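Long-range contacts in HIGH potential IRON sulfur protein (Ectothiorhodospira shaposhnikovii, PDB 1HPI), which carries electrons in the anaerobic electron transport of purple photosynthetic bacteria, using a [4Fe-4S] cluster of high redox potential: residues Cys34-Tyr40 with Ala67-Arg71; Val23-Tyr28 with Gly63-Ala67. One frame throughout, in Å; residues are numbered along the deposited sequence.

Contact 1 of 2, residues Cys34-Tyr40 with Ala67-Arg71; sequences CLNCLLY and AWVAR. With SF4 (iron/sulfur cluster), chain B.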
loop_
_atom_site.group_PDB
_atom_site.type_symbol
_atom_site.label_atom_id
_atom_site.label_comp_id
_atom_site.label_asym_id
_atom_site.label_seq_id
_atom_site.Cartn_x
_atom_site.Cartn_y
_atom_site.Cartn_z
ATOM N N CYS A 34 -0.630 3.670 -3.078
ATOM C CA CYS A 34 -1.126 2.386 -3.513
ATOM C C CYS A 34 -1.942 2.619 -4.772
ATOM O O CYS A 34 -1.883 1.854 -5.731
ATOM C CB CYS A 34 -2.015 1.723 -2.445
ATOM S SG CYS A 34 -1.073 1.227 -0.995
ATOM N N LEU A 35 -2.710 3.707 -4.751
ATOM C CA LEU A 35 -3.548 4.052 -5.882
ATOM C C LEU A 35 -2.811 4.051 -7.214
ATOM O O LEU A 35 -3.365 3.621 -8.227
ATOM C CB LEU A 35 -4.385 5.322 -5.634
ATOM C CG LEU A 35 -5.551 5.515 -6.609
ATOM C CD1 LEU A 35 -6.523 4.341 -6.579
ATOM C CD2 LEU A 35 -6.295 6.785 -6.229
ATOM N N ASN A 36 -1.564 4.514 -7.245
ATOM C CA ASN A 36 -0.851 4.507 -8.508
ATOM C C ASN A 36 0.195 3.390 -8.607
ATOM O O ASN A 36 1.130 3.439 -9.411
ATOM C CB ASN A 36 -0.263 5.887 -8.842
ATOM C CG ASN A 36 0.670 6.430 -7.771
ATOM O OD1 ASN A 36 1.258 5.682 -6.979
ATOM N ND2 ASN A 36 0.832 7.749 -7.760
ATOM N N CYS A 37 0.029 2.365 -7.774
ATOM C CA CYS A 37 0.936 1.235 -7.746
ATOM C C CYS A 37 0.450 0.095 -8.630
ATOM O O CYS A 37 -0.713 -0.272 -8.605
ATOM C CB CYS A 37 1.076 0.714 -6.299
ATOM S SG CYS A 37 2.169 -0.722 -6.127
ATOM N N LEU A 38 1.350 -0.481 -9.411
ATOM C CA LEU A 38 1.008 -1.582 -10.280
ATOM C C LEU A 38 0.375 -2.779 -9.552
ATOM O O LEU A 38 -0.445 -3.479 -10.138
ATOM C CB LEU A 38 2.325 -2.029 -10.935
ATOM C CG LEU A 38 2.195 -3.210 -11.884
ATOM C CD1 LEU A 38 1.342 -2.806 -13.074
ATOM C CD2 LEU A 38 3.580 -3.583 -12.390
ATOM N N LEU A 39 0.732 -3.040 -8.276
ATOM C CA LEU A 39 0.205 -4.170 -7.502
ATOM C C LEU A 39 -1.189 -3.982 -6.904
ATOM O O LEU A 39 -1.765 -4.906 -6.324
ATOM C CB LEU A 39 1.225 -4.725 -6.484
ATOM C CG LEU A 39 2.634 -4.884 -7.067
ATOM C CD1 LEU A 39 3.585 -5.456 -6.023
ATOM C CD2 LEU A 39 2.623 -5.775 -8.298
ATOM N N TYR A 40 -1.709 -2.761 -7.050
ATOM C CA TYR A 40 -3.034 -2.371 -6.570
ATOM C C TYR A 40 -3.923 -2.708 -7.745
ATOM O O TYR A 40 -4.024 -1.979 -8.733
ATOM C CB TYR A 40 -3.072 -0.875 -6.218
ATOM C CG TYR A 40 -4.254 -0.383 -5.413
ATOM C CD1 TYR A 40 -4.436 -0.688 -4.061
ATOM C CD2 TYR A 40 -5.197 0.438 -6.033
ATOM C CE1 TYR A 40 -5.528 -0.195 -3.343
ATOM C CE2 TYR A 40 -6.294 0.940 -5.330
ATOM C CZ TYR A 40 -6.463 0.625 -3.981
ATOM O OH TYR A 40 -7.534 1.110 -3.268
ATOM N N ALA A 67 7.261 -2.249 -1.649
ATOM C CA ALA A 67 7.041 -2.936 -2.903
ATOM C C ALA A 67 6.398 -2.009 -3.937
ATOM O O ALA A 67 6.042 -2.438 -5.032
ATOM C CB ALA A 67 6.250 -4.224 -2.738
ATOM N N TRP A 68 6.239 -0.724 -3.620
ATOM C CA TRP A 68 5.642 0.189 -4.587
ATOM C C TRP A 68 6.368 0.188 -5.930
ATOM O O TRP A 68 7.600 0.251 -6.006
ATOM C CB TRP A 68 5.585 1.635 -4.065
ATOM C CG TRP A 68 4.850 2.514 -5.024
ATOM C CD1 TRP A 68 3.527 2.801 -4.988
ATOM C CD2 TRP A 68 5.385 3.202 -6.158
ATOM N NE1 TRP A 68 3.193 3.626 -6.034
ATOM C CE2 TRP A 68 4.310 3.892 -6.765
ATOM C CE3 TRP A 68 6.662 3.314 -6.718
ATOM C CZ2 TRP A 68 4.498 4.676 -7.907
ATOM C CZ3 TRP A 68 6.841 4.088 -7.849
ATOM C CH2 TRP A 68 5.769 4.760 -8.437
ATOM N N VAL A 69 5.587 0.118 -7.004
ATOM C CA VAL A 69 6.114 0.126 -8.357
ATOM C C VAL A 69 5.099 0.842 -9.265
ATOM O O VAL A 69 3.895 0.618 -9.183
ATOM C CB VAL A 69 6.616 -1.262 -8.801
ATOM C CG1 VAL A 69 5.494 -2.280 -8.752
ATOM C CG2 VAL A 69 7.210 -1.253 -10.202
ATOM N N ALA A 70 5.562 1.747 -10.124
ATOM C CA ALA A 70 4.654 2.477 -10.998
ATOM C C ALA A 70 3.827 1.620 -11.914
ATOM O O ALA A 70 4.259 0.597 -12.443
ATOM C CB ALA A 70 5.395 3.460 -11.888
ATOM N N ARG A 71 2.613 2.093 -12.107
ATOM C CA ARG A 71 1.680 1.423 -12.978
ATOM C C ARG A 71 2.179 1.623 -14.404
ATOM O O ARG A 71 1.967 0.716 -15.238
ATOM C CB ARG A 71 0.304 2.043 -12.797
ATOM C CG ARG A 71 -0.855 1.067 -12.785
ATOM C CD ARG A 71 -2.154 1.854 -12.731
ATOM N NE ARG A 71 -2.698 1.923 -11.383
ATOM C CZ ARG A 71 -3.027 0.814 -10.735
ATOM N NH1 ARG A 71 -2.866 -0.381 -11.296
ATOM N NH2 ARG A 71 -3.529 0.879 -9.507
ATOM O OXT ARG A 71 2.797 2.679 -14.666
HETATM FE FE1 SF4 B . 0.305 -0.340 -1.818
HETATM FE FE2 SF4 B . 1.744 -1.170 -3.996
HETATM FE FE3 SF4 B . 0.429 -2.972 -2.404
HETATM FE FE4 SF4 B . 2.603 -1.644 -1.432
HETATM S S1 SF4 B . 2.564 -3.056 -3.184
HETATM S S2 SF4 B . 0.655 -1.984 -0.358
HETATM S S3 SF4 B . 2.394 0.318 -2.449
HETATM S S4 SF4 B . -0.505 -1.318 -3.629
HETATM O O HOH W 1 2.235 5.009 -11.481
#
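The C-terminal residue R71 curls its guanidinium back into the C34-Y40 loop and meets backbone carbonyls instead of an acid. R71 NH2 donates to L35 O (3.0 Å) and Y40 O (3.0 Å), and R71 NH1 reaches Y40 O (3.2 Å). C37 and A70 form a single bridge, the non-hydrogen-bonded pair of an antiparallel pattern, framed by L38 N to V69 O (2.8 Å) and a weak R71 N to N36 O (3.4 Å); a water also joins the latter two. The loop carries the CxxC motif of the HiPIP cluster site: C34 SG binds FE1, C37 SG binds FE2, and a type I turn from C37 follows. C37 SG also accepts L39 N (3.5 Å) and, weakly, V69 N (3.6 Å), the NH-to-sulfur pattern familiar around iron-sulfur clusters. W68 NE1 bonds N36 OD1 (3.0 Å) and T33 O, N36 ND2 donates to G31 O, and W68 CD1 lies 3.5 Å from C37 CB. L39 packs on A67 and V69, its CD1 3.9 Å from SF4 S1.

Contact 2 of 2, residues Val23-Tyr28 with Gly63-Ala67; sequences VQHPAY and GWCTA. With SF4 (iron/sulfur cluster), chain B.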
loop_
_atom_site.group_PDB
_atom_site.type_symbol
_atom_site.label_atom_id
_atom_site.label_comp_id
_atom_site.label_asym_id
_atom_site.label_seq_id
_atom_site.Cartn_x
_atom_site.Cartn_y
_atom_site.Cartn_z
ATOM N N VAL A 23 5.247 8.404 5.527
ATOM C CA VAL A 23 6.392 7.570 5.244
ATOM C C VAL A 23 7.719 8.316 5.336
ATOM O O VAL A 23 7.861 9.413 4.816
ATOM C CB VAL A 23 6.258 7.023 3.826
ATOM C CG1 VAL A 23 7.565 6.370 3.398
ATOM C CG2 VAL A 23 5.112 6.013 3.740
ATOM N N GLN A 24 8.704 7.703 5.981
ATOM C CA GLN A 24 10.033 8.264 6.106
ATOM C C GLN A 24 10.942 7.090 5.749
ATOM O O GLN A 24 11.310 6.289 6.604
ATOM C CB GLN A 24 10.269 8.892 7.487
ATOM C CG GLN A 24 11.756 8.928 7.843
ATOM C CD GLN A 24 12.049 9.983 8.879
ATOM O OE1 GLN A 24 13.158 10.016 9.430
ATOM N NE2 GLN A 24 11.068 10.844 9.142
ATOM N N HIS A 25 11.246 6.979 4.451
ATOM C CA HIS A 25 12.056 5.912 3.868
ATOM C C HIS A 25 12.825 6.415 2.657
ATOM O O HIS A 25 12.286 7.144 1.842
ATOM C CB HIS A 25 11.091 4.780 3.430
ATOM C CG HIS A 25 11.774 3.499 3.030
ATOM N ND1 HIS A 25 12.343 3.341 1.771
ATOM C CD2 HIS A 25 11.969 2.339 3.723
ATOM C CE1 HIS A 25 12.862 2.115 1.717
ATOM N NE2 HIS A 25 12.660 1.494 2.877
ATOM N N PRO A 26 14.091 6.025 2.527
ATOM C CA PRO A 26 14.942 6.459 1.431
ATOM C C PRO A 26 14.427 6.217 0.029
ATOM O O PRO A 26 14.724 6.981 -0.883
ATOM C CB PRO A 26 16.315 5.805 1.662
ATOM C CG PRO A 26 16.288 5.311 3.101
ATOM C CD PRO A 26 14.815 5.104 3.439
ATOM N N ALA A 27 13.670 5.148 -0.158
ATOM C CA ALA A 27 13.146 4.844 -1.479
ATOM C C ALA A 27 11.870 5.594 -1.836
ATOM O O ALA A 27 11.505 5.691 -3.001
ATOM C CB ALA A 27 12.822 3.356 -1.564
ATOM N N TYR A 28 11.179 6.113 -0.836
ATOM C CA TYR A 28 9.940 6.818 -1.067
ATOM C C TYR A 28 10.087 8.157 -1.775
ATOM O O TYR A 28 11.023 8.898 -1.531
ATOM C CB TYR A 28 9.172 6.990 0.265
ATOM C CG TYR A 28 7.962 7.901 0.155
ATOM C CD1 TYR A 28 6.738 7.397 -0.293
ATOM C CD2 TYR A 28 8.022 9.255 0.497
ATOM C CE1 TYR A 28 5.610 8.213 -0.409
ATOM C CE2 TYR A 28 6.904 10.084 0.391
ATOM C CZ TYR A 28 5.689 9.564 -0.062
ATOM O OH TYR A 28 4.587 10.390 -0.160
ATOM N N GLY A 63 -2.083 4.706 0.827
ATOM C CA GLY A 63 -0.918 4.141 1.503
ATOM C C GLY A 63 0.335 3.956 0.651
ATOM O O GLY A 63 0.449 4.479 -0.459
ATOM N N TRP A 64 1.283 3.196 1.198
ATOM C CA TRP A 64 2.543 2.932 0.525
ATOM C C TRP A 64 3.304 1.830 1.242
ATOM O O TRP A 64 3.110 1.635 2.431
ATOM C CB TRP A 64 3.422 4.212 0.609
ATOM C CG TRP A 64 4.718 4.126 -0.143
ATOM C CD1 TRP A 64 4.914 4.475 -1.434
ATOM C CD2 TRP A 64 5.992 3.684 0.348
ATOM N NE1 TRP A 64 6.221 4.268 -1.792
ATOM C CE2 TRP A 64 6.911 3.788 -0.713
ATOM C CE3 TRP A 64 6.435 3.211 1.577
ATOM C CZ2 TRP A 64 8.257 3.430 -0.563
ATOM C CZ3 TRP A 64 7.758 2.857 1.724
ATOM C CH2 TRP A 64 8.660 2.964 0.668
ATOM N N CYS A 65 4.176 1.130 0.535
ATOM C CA CYS A 65 5.003 0.085 1.106
ATOM C C CYS A 65 6.216 0.010 0.195
ATOM O O CYS A 65 6.204 0.571 -0.910
ATOM C CB CYS A 65 4.338 -1.294 1.332
ATOM S SG CYS A 65 4.284 -2.329 -0.153
ATOM N N THR A 66 7.255 -0.674 0.651
ATOM C CA THR A 66 8.493 -0.813 -0.114
ATOM C C THR A 66 8.358 -1.514 -1.460
ATOM O O THR A 66 9.238 -1.397 -2.322
ATOM C CB THR A 66 9.641 -1.417 0.725
ATOM O OG1 THR A 66 9.299 -2.738 1.117
ATOM C CG2 THR A 66 9.950 -0.563 1.948
ATOM N N ALA A 67 7.261 -2.249 -1.649
ATOM C CA ALA A 67 7.041 -2.936 -2.903
ATOM C C ALA A 67 6.398 -2.009 -3.937
ATOM O O ALA A 67 6.042 -2.438 -5.032
ATOM C CB ALA A 67 6.250 -4.224 -2.738
HETATM FE FE1 SF4 B . 0.305 -0.340 -1.818
HETATM FE FE2 SF4 B . 1.744 -1.170 -3.996
HETATM FE FE3 SF4 B . 0.429 -2.972 -2.404
HETATM FE FE4 SF4 B . 2.603 -1.644 -1.432
HETATM S S1 SF4 B . 2.564 -3.056 -3.184
HETATM S S2 SF4 B . 0.655 -1.984 -0.358
HETATM S S3 SF4 B . 2.394 0.318 -2.449
HETATM S S4 SF4 B . -0.505 -1.318 -3.629
#
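Start at V23, whose CB points at the segment opposite: its CG2 lies 3.8 Å from W64 CE3, and its CG1 sits over the face of the six-membered ring of W64, 4.2 Å from the centroid, a CH-pi contact. Two residues on, H25 puts a face of its imidazole over W64 CH2, with H25 ND1 3.9 Å from that carbon; the two rings are oblique, their planes at 52°. H25 NE2 also lies 3.5 Å from the methyl T66 CG2. The imidazole is steadied from its own side, since A27 N donates to H25 ND1 (3.0 Å), and Y28 N closes a type I turn onto H25 O (3.1 Å). That turn swings Y28 back to W64. The edge of the Y28 ring meets the face of the five-membered ring of W64 in a T-shaped pair, planes at 90° and centroids 4.8 Å apart, and Y28 CB adds a second CH-pi contact over the six-membered ring. No hydrogen bond crosses between the segments; W64 NE1 is satisfied by Q32 OE1. Next along from W64, C65 points away from V23-Y28 and binds FE4 through SG, which also accepts A67 N (3.3 Å). In this aromatic cluster H25 and Y28 pack on W64, which lies in the pocket beside C65, so they back the [4Fe-4S] site of the HiPIP from outside.

How the contacts relate
From the N terminus the chain passes strand 2-3 and helix 9-13 and reaches 23-28, where the loop closed by contact 2 opens; 34-40 follows and opens the loop of contact 1. Strands 48-50 and 57-60 lie inside both loops. The chain then returns through 63-67, completing contact 2, and 67-71, completing contact 1, so the loops cross, their second segments being consecutive and sharing A67. Both join the irregular chain between helix 9-13 and strand 48-50 to the stretch after strand 57-60. Their centres are 11 Å apart, and they touch where C34 SG lies 3.5 Å from G63 C. Between them they supply C34, C37 and C65; C51 completes the cluster ligands.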